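Local coordinates for protein 7,8-dihydro-6-hydroxymethylpterin pyrophosphokinase-dihydropteroate synthase (Plasmodium falciparum, PDB 6JWY) that probably makes the pterin diphosphate from hydroxymethyldihydropterin and ATP and then joins it to 4-aminobenzoate, giving the folate precursor 7,8-dihydropteroate, at residues A[536-541]-A[578-583]. The protein carries 1 engineered substitution. Sequence-based numbering, arbitrary orientation.
Sequences HTMDKL and LGFAKK. With CKL (4-[(2-azanyl-4-oxidanylidene-7,8-dihydro-3~{H}-pteridin-6-yl)methylamino]-~{N}-(5,6-dimethoxypyrimidin-4-yl)benzenesulfonamide), chain C.
Met538 lies against the backbone and ring of the loop 578-583, its flexible thioether suiting a surface that is part peptide and part aromatic. With CG set between the backbone N and carbonyl carbon (chi1 85°) and the chain extended beyond, Met538 CG reaches Ala581 N at 3.6 Å, while its SD meets Phe580 CD1 at 3.7 Å. This is a Met-aromatic contact, the sulfur standing oblique to the ring, 67° off its normal. Ala581 is small enough to let the backbones close in: its CA-H points at Met538 O, with CA and O 3.1 Å apart and 156° at the hydrogen. From the exposed side, the long chain of Lys583, bent at chi2, brings NZ to a weak hydrogen bond with Asp539 O.

Asp539, Phe580 and Gly579 also border the bound pterin-sulfa adduct CKL. C20 of the CKL benzene ring lies 3.8 Å above the plane of the Phe580 ring, displaced toward its rim, while pterin N7 lies in plane at the edge. Asp539 OD2 comes within 3.4 Å of C27 in the CKL pyrimidine. Glycine suits position 579, where phi is positive and a side chain would crowd sulfonyl O24. Farther out, Lys582 NZ hydrogen-bonds to His530 ND1 and Ile576 O, and weakly to Phe580 O; Tyr544 OH is hydrogen-bonded to Ala581 O. Two loops following parallel strands 525-529 and 572-575 thus meet beside the ligand, as expected of the substrate pocket at the C-terminal end of the dihydropteroate synthase TIM barrel.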
ATOM      1  N   HIS A 536      32.324   5.368  15.455  1.00 66.42           N
ATOM      2  CA  HIS A 536      33.259   6.434  15.133  1.00 65.89           C
ATOM      3  C   HIS A 536      33.673   6.375  13.665  1.00 65.78           C
ATOM      4  O   HIS A 536      33.953   7.412  13.067  1.00 73.82           O
ATOM      5  CB  HIS A 536      34.473   6.399  16.073  1.00 69.28           C
ATOM      6  CG  HIS A 536      34.102   6.391  17.520  1.00 78.40           C
ATOM      7  ND1 HIS A 536      33.368   7.412  18.102  1.00 79.02           N
ATOM      8  CD2 HIS A 536      34.352   5.496  18.501  1.00 85.28           C
ATOM      9  CE1 HIS A 536      33.174   7.139  19.376  1.00 83.40           C
ATOM     10  NE2 HIS A 536      33.771   5.970  19.648  1.00 89.53           N
ATOM     11  N   THR A 537      33.701   5.164  13.097  1.00 63.64           N
ATOM     12  CA  THR A 537      34.264   4.925  11.777  1.00 69.88           C
ATOM     13  C   THR A 537      33.188   4.989  10.692  1.00 75.72           C
ATOM     14  O   THR A 537      33.452   5.433   9.573  1.00 77.13           O
ATOM     15  CB  THR A 537      34.962   3.559  11.708  1.00 74.46           C
ATOM     16  OG1 THR A 537      35.300   3.118  13.025  1.00 78.13           O
ATOM     17  CG2 THR A 537      36.194   3.568  10.827  1.00 76.29           C
ATOM     18  N   MET A 538      31.966   4.560  11.037  1.00 79.36           N
ATOM     19  CA  MET A 538      31.015   4.066  10.052  1.00 74.27           C
ATOM     20  C   MET A 538      30.387   5.187   9.225  1.00 71.25           C
ATOM     21  O   MET A 538      29.655   4.899   8.289  1.00 75.17           O
ATOM     22  CB  MET A 538      29.900   3.247  10.709  1.00 72.69           C
ATOM     23  CG  MET A 538      28.761   4.100  11.236  1.00 67.27           C
ATOM     24  SD  MET A 538      27.737   3.216  12.422  1.00 57.50           S
ATOM     25  CE  MET A 538      26.859   4.611  13.126  1.00 57.32           C
ATOM     26  N   ASP A 539      30.666   6.453   9.544  1.00 75.50           N
ATOM     27  CA  ASP A 539      30.065   7.531   8.772  1.00 77.33           C
ATOM     28  C   ASP A 539      30.876   7.790   7.504  1.00 76.77           C
ATOM     29  O   ASP A 539      30.453   8.578   6.657  1.00 77.73           O
ATOM     30  CB  ASP A 539      29.796   8.770   9.629  1.00 86.09           C
ATOM     31  CG  ASP A 539      28.931   8.465  10.844  1.00 96.36           C
ATOM     32  OD1 ASP A 539      29.509   8.278  11.943  1.00100.82           O
ATOM     33  OD2 ASP A 539      27.686   8.407  10.685  1.00 88.57           O
ATOM     34  N   LYS A 540      32.023   7.103   7.375  1.00 73.02           N
ATOM     35  CA  LYS A 540      32.887   7.256   6.214  1.00 73.41           C
ATOM     36  C   LYS A 540      33.052   5.916   5.489  1.00 72.14           C
ATOM     37  O   LYS A 540      33.933   5.769   4.636  1.00 76.88           O
ATOM     38  CB  LYS A 540      34.221   7.898   6.618  1.00 79.58           C
ATOM     39  CG  LYS A 540      34.124   9.259   7.303  1.00 81.35           C
ATOM     40  CD  LYS A 540      35.432   9.757   7.898  1.00 81.66           C
ATOM     41  CE  LYS A 540      35.249  10.576   9.160  1.00 85.06           C
ATOM     42  NZ  LYS A 540      35.097   9.723  10.367  1.00 82.72           N
ATOM     43  N   LEU A 541      32.194   4.944   5.829  1.00 61.24           N
ATOM     44  CA  LEU A 541      32.236   3.624   5.216  1.00 55.59           C
ATOM     45  C   LEU A 541      30.982   3.455   4.357  1.00 52.66           C
ATOM     46  O   LEU A 541      30.320   2.412   4.362  1.00 43.36           O
ATOM     47  CB  LEU A 541      32.350   2.557   6.313  1.00 53.59           C
ATOM     48  CG  LEU A 541      33.558   2.656   7.250  1.00 50.02           C
ATOM     49  CD1 LEU A 541      33.703   1.382   8.065  1.00 51.35           C
ATOM     50  CD2 LEU A 541      34.842   2.893   6.481  1.00 47.26           C
ATOM     51  N   LEU A 578      19.172   0.661   9.429  1.00 17.29           N
ATOM     52  CA  LEU A 578      19.045   2.035   8.977  1.00 18.92           C
ATOM     53  C   LEU A 578      19.980   2.929   9.795  1.00 20.12           C
ATOM     54  O   LEU A 578      20.102   2.758  11.010  1.00 23.32           O
ATOM     55  CB  LEU A 578      17.585   2.455   9.175  1.00 18.80           C
ATOM     56  CG  LEU A 578      16.561   1.773   8.270  1.00 18.43           C
ATOM     57  CD1 LEU A 578      15.180   2.295   8.597  1.00 17.34           C
ATOM     58  CD2 LEU A 578      16.883   1.997   6.798  1.00 18.00           C
ATOM     59  N   GLY A 579      20.622   3.895   9.138  1.00 18.99           N
ATOM     60  CA  GLY A 579      21.487   4.834   9.836  1.00 21.05           C
ATOM     61  C   GLY A 579      22.862   4.294  10.250  1.00 21.33           C
ATOM     62  O   GLY A 579      23.606   4.994  10.928  1.00 25.44           O
ATOM     63  N   PHE A 580      23.219   3.058   9.884  1.00 21.26           N
ATOM     64  CA  PHE A 580      24.545   2.557  10.230  1.00 21.54           C
ATOM     65  C   PHE A 580      25.388   2.332   8.971  1.00 23.45           C
ATOM     66  O   PHE A 580      25.190   1.356   8.245  1.00 21.97           O
ATOM     67  CB  PHE A 580      24.455   1.172  10.855  1.00 18.84           C
ATOM     68  CG  PHE A 580      23.958   1.057  12.270  1.00 17.80           C
ATOM     69  CD1 PHE A 580      24.865   0.994  13.324  1.00 15.65           C
ATOM     70  CD2 PHE A 580      22.594   0.928  12.533  1.00 16.42           C
ATOM     71  CE1 PHE A 580      24.422   0.798  14.618  1.00 15.21           C
ATOM     72  CE2 PHE A 580      22.147   0.754  13.836  1.00 16.04           C
ATOM     73  CZ  PHE A 580      23.064   0.680  14.873  1.00 16.84           C
ATOM     74  N   ALA A 581      26.377   3.206   8.745  1.00 24.03           N
ATOM     75  CA  ALA A 581      27.186   3.136   7.539  1.00 24.95           C
ATOM     76  C   ALA A 581      26.279   3.345   6.334  1.00 27.25           C
ATOM     77  O   ALA A 581      26.413   2.661   5.306  1.00 27.46           O
ATOM     78  CB  ALA A 581      27.927   1.823   7.460  1.00 24.73           C
ATOM     79  N   LYS A 582      25.345   4.294   6.508  1.00 24.83           N
ATOM     80  CA  LYS A 582      24.404   4.686   5.474  1.00 22.64           C
ATOM     81  C   LYS A 582      24.217   6.199   5.575  1.00 22.53           C
ATOM     82  O   LYS A 582      23.860   6.711   6.633  1.00 22.15           O
ATOM     83  CB  LYS A 582      23.068   3.976   5.746  1.00 21.10           C
ATOM     84  CG  LYS A 582      22.760   2.723   4.938  1.00 20.53           C
ATOM     85  CD  LYS A 582      23.352   1.405   5.428  1.00 19.31           C
ATOM     86  CE  LYS A 582      22.600   0.781   6.582  1.00 18.16           C
ATOM     87  NZ  LYS A 582      23.170  -0.530   6.968  1.00 15.89           N
ATOM     88  N   LYS A 583      24.446   6.927   4.484  1.00 24.81           N
ATOM     89  CA  LYS A 583      23.955   8.301   4.418  1.00 29.71           C
ATOM     90  C   LYS A 583      22.418   8.297   4.509  1.00 30.39           C
ATOM     91  O   LYS A 583      21.761   7.319   4.145  1.00 35.83           O
ATOM     92  CB  LYS A 583      24.387   8.948   3.095  1.00 33.19           C
ATOM     93  CG  LYS A 583      25.886   9.111   2.861  1.00 37.09           C
ATOM     94  CD  LYS A 583      26.619   9.725   4.032  1.00 46.31           C
ATOM     95  CE  LYS A 583      27.857  10.506   3.626  1.00 56.32           C
ATOM     96  NZ  LYS A 583      28.727  10.818   4.789  1.00 58.53           N
TER
HETATM   97  C2  CKL C 801      18.561  -3.298  15.560  1.00 10.41           C
HETATM   98  C4  CKL C 801      18.500  -1.107  14.672  1.00 10.85           C
HETATM   99  C5  CKL C 801      19.087  -0.544  15.895  1.00 10.89           C
HETATM  100  C6  CKL C 801      19.387  -1.551  16.928  1.00 10.88           C
HETATM  101  O24 CKL C 801      21.690   7.974  12.557  1.00 42.72           O
HETATM  102  S21 CKL C 801      21.400   8.157  13.964  1.00 48.25           S
HETATM  103  O23 CKL C 801      20.166   8.873  14.021  1.00 48.20           O
HETATM  104  N22 CKL C 801      22.442   9.045  14.839  1.00 60.54           N
HETATM  105  C25 CKL C 801      23.666   9.471  14.434  1.00 73.22           C
HETATM  106  C30 CKL C 801      24.408  10.276  15.289  1.00 80.27           C
HETATM  107  O31 CKL C 801      23.918  10.632  16.524  1.00 88.46           O
HETATM  108  C32 CKL C 801      24.292   9.901  17.696  1.00 96.61           C
HETATM  109  C29 CKL C 801      25.646  10.730  14.867  1.00 85.31           C
HETATM  110  O33 CKL C 801      26.403  11.537  15.690  1.00 98.01           O
HETATM  111  C34 CKL C 801      27.147  12.657  15.181  1.00104.94           C
HETATM  112  N28 CKL C 801      26.101  10.362  13.642  1.00 87.35           N
HETATM  113  C27 CKL C 801      25.370   9.578  12.828  1.00 86.57           C
HETATM  114  N26 CKL C 801      24.163   9.138  13.211  1.00 78.78           N
HETATM  115  C18 CKL C 801      21.414   6.741  14.725  1.00 36.42           C
HETATM  116  C17 CKL C 801      20.773   6.646  15.962  1.00 30.33           C
HETATM  117  C16 CKL C 801      20.785   5.434  16.640  1.00 26.46           C
HETATM  118  C19 CKL C 801      22.088   5.631  14.189  1.00 29.86           C
HETATM  119  C20 CKL C 801      22.094   4.416  14.876  1.00 25.64           C
HETATM  120  C15 CKL C 801      21.418   4.312  16.099  1.00 24.06           C
HETATM  121  N14 CKL C 801      21.403   3.110  16.773  1.00 21.45           N
HETATM  122  C13 CKL C 801      20.370   2.602  17.688  1.00 15.47           C
HETATM  123  C8  CKL C 801      19.968   1.190  17.280  1.00 13.03           C
HETATM  124  C9  CKL C 801      20.277   0.207  18.347  1.00 11.48           C
HETATM  125  N10 CKL C 801      19.944  -1.153  18.066  1.00 10.75           N
HETATM  126  N1  CKL C 801      19.100  -2.881  16.736  1.00 10.48           N
HETATM  127  N7  CKL C 801      19.369   0.792  16.090  1.00 11.89           N
HETATM  128  O12 CKL C 801      18.194  -0.346  13.726  1.00 11.27           O
HETATM  129  N3  CKL C 801      18.288  -2.437  14.569  1.00 10.53           N
HETATM  130  N11 CKL C 801      18.331  -4.608  15.354  1.00  9.89           N